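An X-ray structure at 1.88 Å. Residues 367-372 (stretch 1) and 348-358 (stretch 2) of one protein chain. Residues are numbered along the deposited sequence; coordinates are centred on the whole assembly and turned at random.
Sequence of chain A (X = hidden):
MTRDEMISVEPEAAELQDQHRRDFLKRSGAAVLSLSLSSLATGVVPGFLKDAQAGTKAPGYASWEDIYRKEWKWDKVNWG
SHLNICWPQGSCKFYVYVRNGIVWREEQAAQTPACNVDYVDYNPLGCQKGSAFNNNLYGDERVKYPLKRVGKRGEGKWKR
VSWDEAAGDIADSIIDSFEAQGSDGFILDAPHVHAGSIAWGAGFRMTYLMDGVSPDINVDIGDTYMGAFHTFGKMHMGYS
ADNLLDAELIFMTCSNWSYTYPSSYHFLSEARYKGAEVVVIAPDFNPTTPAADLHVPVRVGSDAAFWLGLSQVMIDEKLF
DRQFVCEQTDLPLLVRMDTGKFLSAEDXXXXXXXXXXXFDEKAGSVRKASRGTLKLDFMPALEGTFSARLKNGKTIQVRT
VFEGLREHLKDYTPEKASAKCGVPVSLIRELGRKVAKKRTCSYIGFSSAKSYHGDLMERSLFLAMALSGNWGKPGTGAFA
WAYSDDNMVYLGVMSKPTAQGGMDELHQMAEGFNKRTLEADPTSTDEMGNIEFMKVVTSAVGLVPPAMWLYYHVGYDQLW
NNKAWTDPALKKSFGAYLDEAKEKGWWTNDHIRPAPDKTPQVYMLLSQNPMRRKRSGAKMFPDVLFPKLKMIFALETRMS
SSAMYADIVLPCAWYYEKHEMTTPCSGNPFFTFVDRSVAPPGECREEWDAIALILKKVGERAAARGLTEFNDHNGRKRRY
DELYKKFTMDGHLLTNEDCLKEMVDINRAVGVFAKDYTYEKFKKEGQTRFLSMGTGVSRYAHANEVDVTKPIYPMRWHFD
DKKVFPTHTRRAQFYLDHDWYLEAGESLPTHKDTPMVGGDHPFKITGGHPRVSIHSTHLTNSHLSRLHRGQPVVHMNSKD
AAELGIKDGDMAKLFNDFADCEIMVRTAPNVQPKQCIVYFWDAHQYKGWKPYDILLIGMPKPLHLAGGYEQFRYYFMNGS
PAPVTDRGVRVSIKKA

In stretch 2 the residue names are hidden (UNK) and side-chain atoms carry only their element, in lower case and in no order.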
# COMPACT_ATOMS: atom_id res chain seq x y z
N ARG A 367 27.62 47.40 1.54
CA ARG A 367 27.12 47.60 0.17
C ARG A 367 25.75 46.97 0.01
O ARG A 367 25.53 45.85 0.46
CB ARG A 367 28.04 46.96 -0.88
CG ARG A 367 29.46 47.48 -0.88
CD ARG A 367 30.28 46.93 -2.05
NE ARG A 367 30.01 47.63 -3.30
CZ ARG A 367 30.52 47.28 -4.47
NH1 ARG A 367 31.34 46.24 -4.59
NH2 ARG A 367 30.20 47.99 -5.55
N LYS A 368 24.85 47.68 -0.66
CA LYS A 368 23.48 47.23 -0.84
C LYS A 368 23.47 45.91 -1.57
O LYS A 368 24.17 45.74 -2.57
CB LYS A 368 22.67 48.27 -1.61
CG LYS A 368 22.29 49.46 -0.76
CD LYS A 368 21.44 50.48 -1.49
CE LYS A 368 21.35 51.77 -0.70
NZ LYS A 368 20.32 52.68 -1.25
N ALA A 369 22.74 44.96 -1.00
CA ALA A 369 22.44 43.70 -1.65
C ALA A 369 21.22 43.93 -2.55
O ALA A 369 20.18 44.46 -2.10
CB ALA A 369 22.16 42.62 -0.61
N SER A 370 21.34 43.55 -3.83
CA SER A 370 20.28 43.84 -4.78
C SER A 370 19.02 43.06 -4.43
O SER A 370 19.08 41.87 -4.15
CB SER A 370 20.72 43.55 -6.21
OG SER A 370 19.61 43.44 -7.08
N ARG A 371 17.90 43.76 -4.49
CA ARG A 371 16.58 43.16 -4.36
C ARG A 371 16.08 42.54 -5.66
O ARG A 371 15.08 41.84 -5.64
CB ARG A 371 15.56 44.20 -3.93
CG ARG A 371 15.90 44.90 -2.62
CD ARG A 371 14.73 45.67 -2.08
NE ARG A 371 13.62 44.81 -1.70
CZ ARG A 371 12.39 44.87 -2.21
NH1 ARG A 371 12.07 45.78 -3.12
NH2 ARG A 371 11.47 44.03 -1.79
N GLY A 372 16.76 42.79 -6.77
CA GLY A 372 16.25 42.44 -8.09
C GLY A 372 16.92 41.26 -8.74
O GLY A 372 16.35 40.62 -9.63
N UNK A 348 20.11 53.04 7.65
CA UNK A 348 21.42 53.62 7.26
C UNK A 348 21.34 55.02 6.64
O UNK A 348 22.12 55.90 7.02
c UNK A 348 23.59 53.26 5.98
c UNK A 348 22.21 52.67 6.31
c UNK A 348 22.34 51.27 6.93
N UNK A 349 20.44 55.22 5.67
CA UNK A 349 20.30 56.52 4.99
C UNK A 349 18.85 56.96 4.71
O UNK A 349 18.61 57.84 3.89
o UNK A 349 21.66 55.01 1.97
c UNK A 349 21.12 56.54 3.69
o UNK A 349 19.61 54.94 2.75
c UNK A 349 20.76 55.42 2.74
N UNK A 350 17.90 56.36 5.41
CA UNK A 350 16.49 56.68 5.21
C UNK A 350 15.90 56.18 3.90
O UNK A 350 14.94 56.76 3.42
N UNK A 351 16.45 55.10 3.35
CA UNK A 351 15.88 54.46 2.18
C UNK A 351 14.87 53.38 2.53
O UNK A 351 14.18 53.43 3.56
N UNK A 352 14.81 52.36 1.69
CA UNK A 352 13.81 51.31 1.86
C UNK A 352 14.09 50.41 3.06
O UNK A 352 15.23 50.09 3.39
c UNK A 352 13.72 50.44 0.61
o UNK A 352 13.58 49.11 -1.71
c UNK A 352 13.40 50.34 -1.87
o UNK A 352 13.32 50.89 -2.99
c UNK A 352 13.31 51.21 -0.63
N UNK A 353 13.00 50.01 3.70
CA UNK A 353 13.02 49.18 4.88
C UNK A 353 13.48 47.77 4.56
O UNK A 353 13.98 47.08 5.44
c UNK A 353 11.61 49.15 5.50
N UNK A 354 13.26 47.35 3.31
CA UNK A 354 13.58 46.01 2.89
C UNK A 354 14.79 46.00 1.95
O UNK A 354 15.01 45.04 1.25
n UNK A 354 8.87 42.62 1.71
c UNK A 354 10.45 43.90 3.10
c UNK A 354 11.21 45.17 3.29
c UNK A 354 9.50 43.95 1.92
c UNK A 354 12.34 45.37 2.25
N UNK A 355 15.56 47.10 1.93
CA UNK A 355 16.84 47.11 1.25
C UNK A 355 17.89 46.68 2.27
O UNK A 355 18.09 47.32 3.30
c UNK A 355 18.56 48.60 0.04
c UNK A 355 17.15 48.47 0.66
c UNK A 355 18.78 47.67 -1.14
n UNK A 355 19.63 46.67 -0.97
o UNK A 355 18.20 47.86 -2.21
N UNK A 356 18.58 45.60 1.97
CA UNK A 356 19.52 45.02 2.93
C UNK A 356 20.95 45.11 2.42
O UNK A 356 21.19 45.63 1.31
c UNK A 356 15.14 43.30 4.78
c UNK A 356 17.71 43.51 3.81
c UNK A 356 16.82 42.63 3.25
c UNK A 356 17.28 44.29 4.86
c UNK A 356 19.10 43.61 3.29
c UNK A 356 15.54 42.53 3.73
c UNK A 356 16.01 44.19 5.33
N UNK A 357 21.89 44.65 3.25
CA UNK A 357 23.30 44.87 2.99
C UNK A 357 24.19 43.66 3.09
O UNK A 357 24.00 42.79 3.95
o UNK A 357 21.86 51.05 2.98
c UNK A 357 22.32 49.78 3.21
c UNK A 357 22.10 47.69 4.26
c UNK A 357 21.61 48.92 4.02
c UNK A 357 23.85 45.91 3.95
c UNK A 357 23.99 48.18 2.89
c UNK A 357 23.31 47.29 3.71
c UNK A 357 23.50 49.39 2.63
N UNK A 358 25.16 43.62 2.17
CA UNK A 358 26.36 42.81 2.29
C UNK A 358 27.45 43.67 2.93
O UNK A 358 27.34 44.90 3.02
c UNK A 358 24.33 39.92 -1.48
c UNK A 358 25.41 40.40 0.61
c UNK A 358 24.59 39.59 -0.17
c UNK A 358 24.88 41.06 -2.00
c UNK A 358 25.96 41.54 0.11
c UNK A 358 26.89 42.39 0.93
c UNK A 358 25.70 41.86 -1.21
O HOH W 1 19.02 54.26 0.10
O HOH W 2 13.94 48.45 -4.22
O HOH W 3 14.20 42.62 0.42
O HOH W 4 11.14 41.43 -0.43
O HOH W 5 18.07 46.81 -4.81
O HOH W 6 18.58 43.84 0.00

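Position 348 carries three carbons, one bearing the other two, and reaches nothing on stretch 1; a beta-branched, purely carbon side chain is Val 348. At position 349 two carbons end in two oxygens, the shortest carboxylate, hence Asp 349. Its OD2 lies 4.2 Å from Lys 368 NZ, too far for a salt bridge, but water 1 joins the two side chains, donating to Asp 349 OD1 (2.8 Å) and accepting from Lys 368 NZ (2.5 Å).

Position 350 has no side-chain atoms and a positive phi of 72° just after the helix, a conformation that favours glycine: Gly 350. Position 351 is also bare, and a CB there would be crowded by Asp 349 OD1 at 3.2 Å; it is Gly 351.

Three carbons in a row at position 352, the third carrying two oxygens, make Glu 352. Its OE1 forms a long salt bridge with Arg 371 NH1 (3.9 Å), in which the oxygen lies well out of the guanidinium plane, so that charge alone acts; water 2 also links this pair, donating to Glu 352 OE1 (2.6 Å) and accepting only a weak bond from Arg 371 NH1 (3.4 Å). A single carbon at position 353, remote from stretch 1, is Ala 353. Position 354 has four carbons in a row ending in nitrogen, Lys 354; its NZ stands 4.6 Å from the like-charged Arg 371 NH2, and water 4 accepts from both, from Arg 371 NH2 at 3.0 Å and weakly from Lys 354 NZ at 3.3 Å.

At position 355 three carbons end in one oxygen and one nitrogen. The chain closes the type I turn begun at Glu 352 and its tip approaches stretch 1, as Gln 355. Its NE2 donates to Ala 369 O (2.5 Å), while water 5 connects its OE1 to Arg 371 N.

One carbon and a six-carbon ring identify position 356 as Phe 356, whose ring stays clear of stretch 1 while its backbone O accepts from Ala 369 N (2.9 Å). At position 357 a similar ring bears an oxygen: Tyr 357, with CE1 3.6 Å from Lys 368 CG. Position 358 again has one carbon and an unsubstituted six-carbon ring, Phe 358. Ala 369 CB sits over its face, 3.5 Å from the ring centroid, in a CH-pi contact.

The contact thus begins as an antiparallel pairing: Phe 358 N donates to Arg 367 O (2.8 Å) and Arg 367 N returns a bond to Phe 358 O (2.9 Å). Beyond this pairing, Gln 355 extends the attachment by satisfying Ala 369 O from a side chain, and water 6 bridges that same carbonyl to Phe 356 N. Farther out, charged side chains meet largely through water.

Stretch 2 (348-358) VDGGEAKQFYF
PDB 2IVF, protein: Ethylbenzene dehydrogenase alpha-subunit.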